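Local coordinates for ATP-dependent DNA helicase (Mycobacterium smegmatis, PDB 5V9X), which unwinds RNA:DNA hybrids, probably by tracking 3'-to-5' along single-stranded DNA with energy from ATP hydrolysis, at residues G553-E562 against E571-S580; A759-V770 against C831-I842. All blocks are in the same frame, centred on the assembly; numbering follows the deposited sequence.

Contact 1: residues G553-E562 against E571-S580; sequences GMFTVYLASE and ELDEEMVYES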
# COMPACT_ATOMS: atom_id res chain seq x y z
N GLY A 553 16.33 0.90 1.09
CA GLY A 553 17.33 1.81 0.60
C GLY A 553 18.09 1.27 -0.59
O GLY A 553 18.25 0.06 -0.75
N MET A 554 18.57 2.17 -1.45
CA MET A 554 19.25 1.80 -2.67
C MET A 554 20.76 1.98 -2.52
O MET A 554 21.22 2.93 -1.88
CB MET A 554 18.74 2.62 -3.85
CG MET A 554 17.30 2.33 -4.21
SD MET A 554 17.03 2.23 -5.99
CE MET A 554 17.39 3.92 -6.47
N PHE A 555 21.51 1.06 -3.11
CA PHE A 555 22.96 1.16 -3.20
C PHE A 555 23.31 2.26 -4.20
O PHE A 555 23.35 2.01 -5.41
CB PHE A 555 23.56 -0.17 -3.63
CG PHE A 555 23.56 -1.24 -2.56
CD1 PHE A 555 22.36 -1.76 -2.08
CD2 PHE A 555 24.75 -1.75 -2.07
CE1 PHE A 555 22.36 -2.75 -1.12
CE2 PHE A 555 24.75 -2.74 -1.11
CZ PHE A 555 23.56 -3.24 -0.63
N THR A 556 23.54 3.47 -3.71
CA THR A 556 24.04 4.55 -4.57
C THR A 556 25.52 4.27 -4.80
O THR A 556 26.37 4.62 -3.98
CB THR A 556 23.83 5.92 -3.92
OG1 THR A 556 22.62 5.89 -3.15
CG2 THR A 556 23.71 6.99 -5.00
N VAL A 557 25.82 3.64 -5.94
CA VAL A 557 27.01 2.81 -6.08
C VAL A 557 26.95 1.81 -4.93
O VAL A 557 26.10 0.92 -4.94
CB VAL A 557 28.31 3.64 -6.12
CG1 VAL A 557 29.49 2.76 -6.48
CG2 VAL A 557 28.18 4.74 -7.17
N TYR A 558 27.81 1.94 -3.91
CA TYR A 558 27.94 0.88 -2.91
C TYR A 558 27.93 1.43 -1.49
O TYR A 558 28.77 2.27 -1.13
CB TYR A 558 29.21 0.07 -3.17
CG TYR A 558 29.25 -0.48 -4.57
CD1 TYR A 558 30.37 -0.32 -5.38
CD2 TYR A 558 28.16 -1.16 -5.09
CE1 TYR A 558 30.38 -0.82 -6.67
CE2 TYR A 558 28.16 -1.65 -6.37
CZ TYR A 558 29.28 -1.48 -7.16
OH TYR A 558 29.28 -1.99 -8.44
N LEU A 559 26.99 0.94 -0.68
CA LEU A 559 26.95 1.12 0.77
C LEU A 559 26.82 -0.27 1.38
O LEU A 559 26.00 -1.07 0.92
CB LEU A 559 25.80 2.02 1.21
CG LEU A 559 25.74 2.38 2.69
CD1 LEU A 559 26.99 3.14 3.09
CD2 LEU A 559 24.49 3.18 3.00
N ALA A 560 27.59 -0.59 2.40
CA ALA A 560 27.68 -2.00 2.74
C ALA A 560 28.30 -2.53 1.43
O ALA A 560 27.85 -3.51 0.84
CB ALA A 560 26.30 -2.57 2.95
N SER A 561 29.41 -1.88 1.04
CA SER A 561 30.15 -2.00 -0.22
C SER A 561 30.85 -3.29 -0.65
O SER A 561 31.12 -4.16 0.16
CB SER A 561 31.17 -0.87 -0.28
OG SER A 561 30.54 0.38 -0.14
N GLU A 562 31.08 -3.38 -1.96
CA GLU A 562 31.67 -4.53 -2.62
C GLU A 562 32.48 -4.09 -3.84
O GLU A 562 32.57 -4.84 -4.82
CB GLU A 562 30.59 -5.52 -3.05
CG GLU A 562 29.55 -4.87 -3.95
CD GLU A 562 28.51 -5.85 -4.46
OE1 GLU A 562 28.60 -7.05 -4.13
OE2 GLU A 562 27.60 -5.41 -5.19
N GLU A 571 22.91 4.15 -8.88
CA GLU A 571 21.94 3.52 -8.00
C GLU A 571 21.59 2.11 -8.47
O GLU A 571 21.43 1.87 -9.66
CB GLU A 571 20.67 4.37 -7.90
CG GLU A 571 20.87 5.69 -7.17
CD GLU A 571 19.59 6.49 -7.05
OE1 GLU A 571 18.76 6.43 -7.98
OE2 GLU A 571 19.42 7.19 -6.03
N LEU A 572 21.48 1.18 -7.52
CA LEU A 572 21.13 -0.20 -7.82
C LEU A 572 20.28 -0.76 -6.68
O LEU A 572 20.43 -0.35 -5.52
CB LEU A 572 22.37 -1.08 -8.04
CG LEU A 572 22.98 -1.05 -9.44
CD1 LEU A 572 24.23 -1.91 -9.50
CD2 LEU A 572 21.96 -1.53 -10.46
N ASP A 573 19.41 -1.70 -7.02
CA ASP A 573 18.50 -2.29 -6.05
C ASP A 573 19.26 -3.22 -5.10
O ASP A 573 20.22 -3.89 -5.50
CB ASP A 573 17.39 -3.06 -6.76
CG ASP A 573 16.19 -3.33 -5.87
OD1 ASP A 573 16.37 -3.90 -4.77
OD2 ASP A 573 15.06 -2.97 -6.26
N GLU A 574 18.81 -3.25 -3.84
CA GLU A 574 19.45 -4.10 -2.84
C GLU A 574 19.45 -5.57 -3.26
O GLU A 574 20.41 -6.29 -2.97
CB GLU A 574 18.73 -3.93 -1.49
CG GLU A 574 19.14 -4.91 -0.41
CD GLU A 574 18.57 -4.56 0.94
OE1 GLU A 574 18.33 -3.35 1.19
OE2 GLU A 574 18.34 -5.47 1.76
N GLU A 575 18.40 -6.02 -3.95
CA GLU A 575 18.37 -7.39 -4.44
C GLU A 575 19.27 -7.57 -5.66
O GLU A 575 19.99 -8.57 -5.77
CB GLU A 575 16.93 -7.80 -4.77
CG GLU A 575 16.00 -7.81 -3.57
CD GLU A 575 14.59 -8.21 -3.93
OE1 GLU A 575 14.41 -8.97 -4.91
OE2 GLU A 575 13.65 -7.76 -3.24
N MET A 576 19.23 -6.61 -6.60
CA MET A 576 20.14 -6.66 -7.74
C MET A 576 21.59 -6.67 -7.29
O MET A 576 22.43 -7.35 -7.89
CB MET A 576 19.87 -5.47 -8.67
CG MET A 576 20.95 -5.23 -9.72
SD MET A 576 21.13 -6.59 -10.90
CE MET A 576 22.62 -6.08 -11.76
N VAL A 577 21.90 -5.94 -6.22
CA VAL A 577 23.27 -5.89 -5.71
C VAL A 577 23.66 -7.22 -5.07
O VAL A 577 24.82 -7.65 -5.17
CB VAL A 577 23.42 -4.72 -4.72
CG1 VAL A 577 24.75 -4.79 -4.00
CG2 VAL A 577 23.30 -3.40 -5.46
N TYR A 578 22.71 -7.91 -4.42
CA TYR A 578 23.01 -9.19 -3.80
C TYR A 578 23.49 -10.21 -4.83
O TYR A 578 24.22 -11.15 -4.48
CB TYR A 578 21.78 -9.73 -3.06
CG TYR A 578 22.04 -11.00 -2.28
CD1 TYR A 578 22.63 -10.95 -1.02
CD2 TYR A 578 21.67 -12.24 -2.79
CE1 TYR A 578 22.86 -12.11 -0.30
CE2 TYR A 578 21.89 -13.40 -2.07
CZ TYR A 578 22.49 -13.33 -0.83
OH TYR A 578 22.71 -14.48 -0.11
N GLU A 579 23.10 -10.05 -6.09
CA GLU A 579 23.59 -10.87 -7.19
C GLU A 579 24.68 -10.07 -7.90
O GLU A 579 24.42 -9.31 -8.83
CB GLU A 579 22.44 -11.25 -8.12
CG GLU A 579 21.33 -12.04 -7.43
CD GLU A 579 19.98 -11.87 -8.09
OE1 GLU A 579 19.89 -11.11 -9.09
OE2 GLU A 579 19.00 -12.48 -7.62
N SER A 580 25.91 -10.24 -7.44
CA SER A 580 27.03 -9.43 -7.90
C SER A 580 27.72 -10.03 -9.13
O SER A 580 28.87 -9.71 -9.42
CB SER A 580 28.06 -9.25 -6.78
OG SER A 580 28.51 -10.51 -6.30
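A single antiparallel bridge, backed by one aromatic ring lying against a short helix, joins residues 553-562 to 571-580 at the surface of the Lhr winged-helix region, beside the bound DNA strand. Phe-555 and Leu-572 form the hydrogen-bonded pair. Phe-555 N donates to Leu-572 O at 3.0 Å and Leu-572 N to Phe-555 O at 2.9 Å. Both bonds are bent, each with an angle of 136° at the hydrogen. Glu-571 adds a CA-H...O contact to Phe-555 O.

After the bridge the chain turns into helix 574-578, with Asp-573 at the N-cap; its OD1 accepts from Glu-575 N. On this first turn sits the partner of the Phe-555 ring: Val-577 lays CG1 over one face, 3.7 Å from the centroid and 19° off the ring normal, a CH-pi contact. With CG1 anti to the backbone N (chi1 170°), Val-577 can set both methyls against Phe-555, CG2 lying 3.6 Å from Phe-555 CG. Glu-574 meets the ring obliquely, its CA 3.6 Å from Phe-555 CE1, while its carboxylate turns to salt bridges with Arg-781 and Arg-805. Farther along, the Glu-562 carboxylate lies beside Val-577 CG1 and Ser-580 CB.

At the other end, the bent chain of Met-554 brings CE against the side chain of Glu-571, whose OE1 also pairs with Arg-301. Both Met-554 and Glu-571 pack on a DNA phosphate. The chemistry therefore changes along the contact: backbone bonds fix the alignment and the buried Phe-555 supplies the apolar filling. Next to the DNA, the salt bridge to Arg-301 probably offsets the repulsion expected between the Glu-571 carboxylate and the phosphate.

Contact 2: residues A759-V770 against C831-I842; sequences ADEIEPIVTAEV and CLQDVYDVPALI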
# COMPACT_ATOMS: atom_id res chain seq x y z
N ALA A 759 2.42 -28.73 -13.16
CA ALA A 759 1.73 -28.06 -12.07
C ALA A 759 2.20 -28.56 -10.71
O ALA A 759 2.37 -27.77 -9.78
CB ALA A 759 0.21 -28.24 -12.22
N ASP A 760 2.41 -29.87 -10.59
CA ASP A 760 2.90 -30.45 -9.34
C ASP A 760 4.40 -30.29 -9.16
O ASP A 760 4.92 -30.62 -8.09
CB ASP A 760 2.52 -31.93 -9.25
CG ASP A 760 2.97 -32.71 -10.47
OD1 ASP A 760 2.98 -32.14 -11.58
OD2 ASP A 760 3.33 -33.90 -10.32
N GLU A 761 5.11 -29.79 -10.17
CA GLU A 761 6.54 -29.54 -10.08
C GLU A 761 6.86 -28.18 -9.47
O GLU A 761 7.96 -27.99 -8.94
CB GLU A 761 7.16 -29.63 -11.48
CG GLU A 761 8.58 -30.17 -11.54
CD GLU A 761 9.09 -30.28 -12.97
OE1 GLU A 761 8.30 -30.01 -13.91
OE2 GLU A 761 10.27 -30.63 -13.17
N ILE A 762 5.91 -27.24 -9.52
CA ILE A 762 6.20 -25.84 -9.23
C ILE A 762 6.51 -25.65 -7.75
O ILE A 762 7.62 -25.24 -7.38
CB ILE A 762 5.02 -24.95 -9.67
CG1 ILE A 762 5.02 -24.80 -11.19
CG2 ILE A 762 5.11 -23.59 -9.00
CD1 ILE A 762 6.19 -24.02 -11.73
N GLU A 763 5.53 -25.92 -6.88
CA GLU A 763 5.66 -25.57 -5.47
C GLU A 763 6.89 -26.17 -4.79
O GLU A 763 7.52 -25.46 -3.99
CB GLU A 763 4.38 -25.94 -4.72
CG GLU A 763 4.42 -25.65 -3.23
CD GLU A 763 3.05 -25.38 -2.65
OE1 GLU A 763 2.14 -25.01 -3.42
OE2 GLU A 763 2.87 -25.54 -1.42
N PRO A 764 7.29 -27.42 -5.05
CA PRO A 764 8.54 -27.90 -4.44
C PRO A 764 9.77 -27.15 -4.92
O PRO A 764 10.64 -26.83 -4.10
CB PRO A 764 8.58 -29.38 -4.85
CG PRO A 764 7.18 -29.74 -5.15
CD PRO A 764 6.58 -28.51 -5.75
N ILE A 765 9.86 -26.87 -6.22
CA ILE A 765 11.02 -26.16 -6.76
C ILE A 765 11.16 -24.80 -6.09
O ILE A 765 12.25 -24.43 -5.62
CB ILE A 765 10.89 -26.02 -8.29
CG1 ILE A 765 11.12 -27.37 -8.98
CG2 ILE A 765 11.86 -24.97 -8.82
CD1 ILE A 765 10.84 -27.35 -10.46
N VAL A 766 10.07 -24.02 -6.06
CA VAL A 766 10.12 -22.69 -5.47
C VAL A 766 10.56 -22.76 -4.01
O VAL A 766 11.29 -21.89 -3.52
CB VAL A 766 8.76 -21.99 -5.63
CG1 VAL A 766 8.73 -20.69 -4.84
CG2 VAL A 766 8.47 -21.73 -7.10
N THR A 767 10.13 -23.81 -3.30
CA THR A 767 10.51 -23.95 -1.89
C THR A 767 12.00 -24.20 -1.75
O THR A 767 12.63 -23.72 -0.80
CB THR A 767 9.71 -25.08 -1.25
OG1 THR A 767 8.31 -24.84 -1.43
CG2 THR A 767 10.00 -25.17 0.24
N ALA A 768 12.59 -24.94 -2.69
CA ALA A 768 14.01 -25.27 -2.60
C ALA A 768 14.91 -24.11 -3.03
O ALA A 768 16.04 -24.00 -2.55
CB ALA A 768 14.32 -26.50 -3.45
N GLU A 769 14.42 -23.24 -3.90
CA GLU A 769 15.25 -22.18 -4.46
C GLU A 769 15.15 -20.87 -3.70
O GLU A 769 16.10 -20.07 -3.74
CB GLU A 769 14.88 -21.93 -5.93
CG GLU A 769 15.16 -23.12 -6.83
CD GLU A 769 16.61 -23.56 -6.75
OE1 GLU A 769 17.49 -22.68 -6.66
OE2 GLU A 769 16.86 -24.78 -6.78
N VAL A 770 14.04 -20.62 -3.01
CA VAL A 770 13.83 -19.32 -2.38
C VAL A 770 14.90 -19.03 -1.34
O VAL A 770 15.26 -17.87 -1.13
CB VAL A 770 12.41 -19.24 -1.79
CG1 VAL A 770 12.26 -20.16 -0.58
CG2 VAL A 770 12.06 -17.80 -1.42
N CYS A 831 7.95 -14.50 1.78
CA CYS A 831 8.28 -14.61 0.36
C CYS A 831 7.24 -15.44 -0.39
O CYS A 831 6.73 -15.02 -1.43
CB CYS A 831 9.67 -15.21 0.19
SG CYS A 831 11.03 -14.16 0.76
N LEU A 832 6.92 -16.62 0.14
CA LEU A 832 6.07 -17.56 -0.59
C LEU A 832 4.60 -17.14 -0.56
O LEU A 832 3.88 -17.32 -1.54
CB LEU A 832 6.23 -18.96 -0.01
CG LEU A 832 7.63 -19.58 -0.01
CD1 LEU A 832 7.59 -20.96 0.61
CD2 LEU A 832 8.21 -19.64 -1.41
N GLN A 833 4.13 -16.57 0.56
CA GLN A 833 2.72 -16.24 0.73
C GLN A 833 2.40 -14.78 0.42
O GLN A 833 1.38 -14.51 -0.22
CB GLN A 833 2.27 -16.55 2.15
CG GLN A 833 2.38 -18.01 2.55
CD GLN A 833 1.84 -18.27 3.94
OE1 GLN A 833 1.23 -17.38 4.55
NE2 GLN A 833 2.05 -19.47 4.45
N ASP A 834 3.24 -13.85 0.85
CA ASP A 834 2.96 -12.42 0.72
C ASP A 834 3.54 -11.81 -0.55
O ASP A 834 2.91 -10.92 -1.13
CB ASP A 834 3.48 -11.66 1.94
CG ASP A 834 2.67 -11.94 3.19
OD1 ASP A 834 1.80 -12.83 3.15
OD2 ASP A 834 2.91 -11.25 4.21
N VAL A 835 4.71 -12.25 -0.99
CA VAL A 835 5.36 -11.69 -2.17
C VAL A 835 4.97 -12.50 -3.40
O VAL A 835 4.44 -11.95 -4.37
CB VAL A 835 6.89 -11.65 -2.00
CG1 VAL A 835 7.54 -10.96 -3.18
CG2 VAL A 835 7.26 -10.96 -0.70
N TYR A 836 5.24 -13.80 -3.36
CA TYR A 836 4.87 -14.68 -4.46
C TYR A 836 3.37 -14.98 -4.43
O TYR A 836 2.67 -14.73 -3.44
CB TYR A 836 5.66 -15.98 -4.41
CG TYR A 836 7.17 -15.84 -4.54
CD1 TYR A 836 7.74 -14.73 -5.13
CD2 TYR A 836 8.01 -16.84 -4.07
CE1 TYR A 836 9.11 -14.61 -5.25
CE2 TYR A 836 9.39 -16.73 -4.18
CZ TYR A 836 9.93 -15.61 -4.77
OH TYR A 836 11.30 -15.50 -4.88
N ASP A 837 2.89 -15.55 -5.54
CA ASP A 837 1.53 -16.09 -5.64
C ASP A 837 1.68 -17.45 -6.32
O ASP A 837 1.51 -17.58 -7.53
CB ASP A 837 0.61 -15.15 -6.42
CG ASP A 837 -0.84 -15.62 -6.43
OD1 ASP A 837 -1.14 -16.67 -5.82
OD2 ASP A 837 -1.68 -14.94 -7.07
N VAL A 838 2.00 -18.46 -5.52
CA VAL A 838 2.27 -19.81 -6.03
C VAL A 838 0.99 -20.45 -6.56
O VAL A 838 1.03 -21.06 -7.64
CB VAL A 838 2.95 -20.68 -4.96
CG1 VAL A 838 3.14 -22.09 -5.48
CG2 VAL A 838 4.29 -20.07 -4.56
N PRO A 839 -0.16 -20.37 -5.86
CA PRO A 839 -1.40 -20.88 -6.46
C PRO A 839 -1.68 -20.33 -7.86
O PRO A 839 -2.18 -21.08 -8.71
CB PRO A 839 -2.47 -20.45 -5.46
CG PRO A 839 -1.78 -20.50 -4.16
CD PRO A 839 -0.37 -20.02 -4.44
N ALA A 840 -1.37 -19.06 -8.11
CA ALA A 840 -1.55 -18.53 -9.46
C ALA A 840 -0.54 -19.13 -10.43
O ALA A 840 -0.89 -19.46 -11.57
CB ALA A 840 -1.43 -17.01 -9.44
N LEU A 841 0.71 -19.30 -9.99
CA LEU A 841 1.71 -19.93 -10.85
C LEU A 841 1.34 -21.38 -11.15
O LEU A 841 1.61 -21.87 -12.25
CB LEU A 841 3.09 -19.86 -10.20
CG LEU A 841 4.25 -20.45 -11.00
CD1 LEU A 841 4.37 -19.79 -12.36
CD2 LEU A 841 5.56 -20.33 -10.23
N ILE A 842 0.71 -22.07 -10.19
CA ILE A 842 0.36 -23.47 -10.40
C ILE A 842 -0.74 -23.60 -11.43
O ILE A 842 -0.63 -24.38 -12.39
CB ILE A 842 -0.03 -24.12 -9.06
CG1 ILE A 842 1.22 -24.37 -8.21
CG2 ILE A 842 -0.78 -25.42 -9.29
CD1 ILE A 842 0.92 -24.72 -6.77
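Ile-762, Val-766 and Val-770, spaced one turn apart along segment 759-770, fit against a bent surface made by the end of helix 822-835, the turn at Tyr-836 and Asp-837, and the start of helix 838-849. Ile-762 is the bump at the first hollow: its CG2, anti to the backbone N, meets Leu-841 CD2 at 3.5 Å, the two side chains crossing at about a right angle, with Val-838 and Ile-842 also touching that methyl. One turn on, Val-766 CG1 enters the notch between the two helices, 3.6 Å from Leu-832 CD2 and 4.0 Å from Tyr-836 CD2. Val-770 then splits its methyls, CG1 meeting Leu-832 CD2 and CG2 resting against both Cys-831 CB and Tyr-836 CE2.

In return, Ile-842 rests on the backbone carbonyl of Ala-759 and extends CD1 to Glu-763 OE1, 3.6 Å away. The segment axes of 759-769 and 838-842 approach to 9.3 Å at 145°, so the helices run roughly antiparallel. Within this DEAD/H-associated region, Tyr-836 also packs on Pro-712 and Leu-715 of helix 707-725, and Cys-831 and Tyr-836 touch Leu-775 of helix 774-786.

How the contacts relate
Contact 1 is a surface contact, whereas contact 2 is partly buried, with seven of its twelve touching residues buried. They share no element, and one belongs to the winged-helix region and the other to the DEAD/H-associated region, yet their nearest atoms are only about 7 Å apart, and helix 774-786 touches both. Contact 1 joins neighbouring parts of the chain through main-chain bonds and one phenyl ring packed on a valine, with carboxylates paired to outside arginines, one of them, Glu-571, beside the DNA. Contact 2 brings together helices separated by 60 residues and relies on interlocking, mostly aliphatic side chains with one tyrosine ring. Its nearest atom is about 11 Å from the nucleic acid.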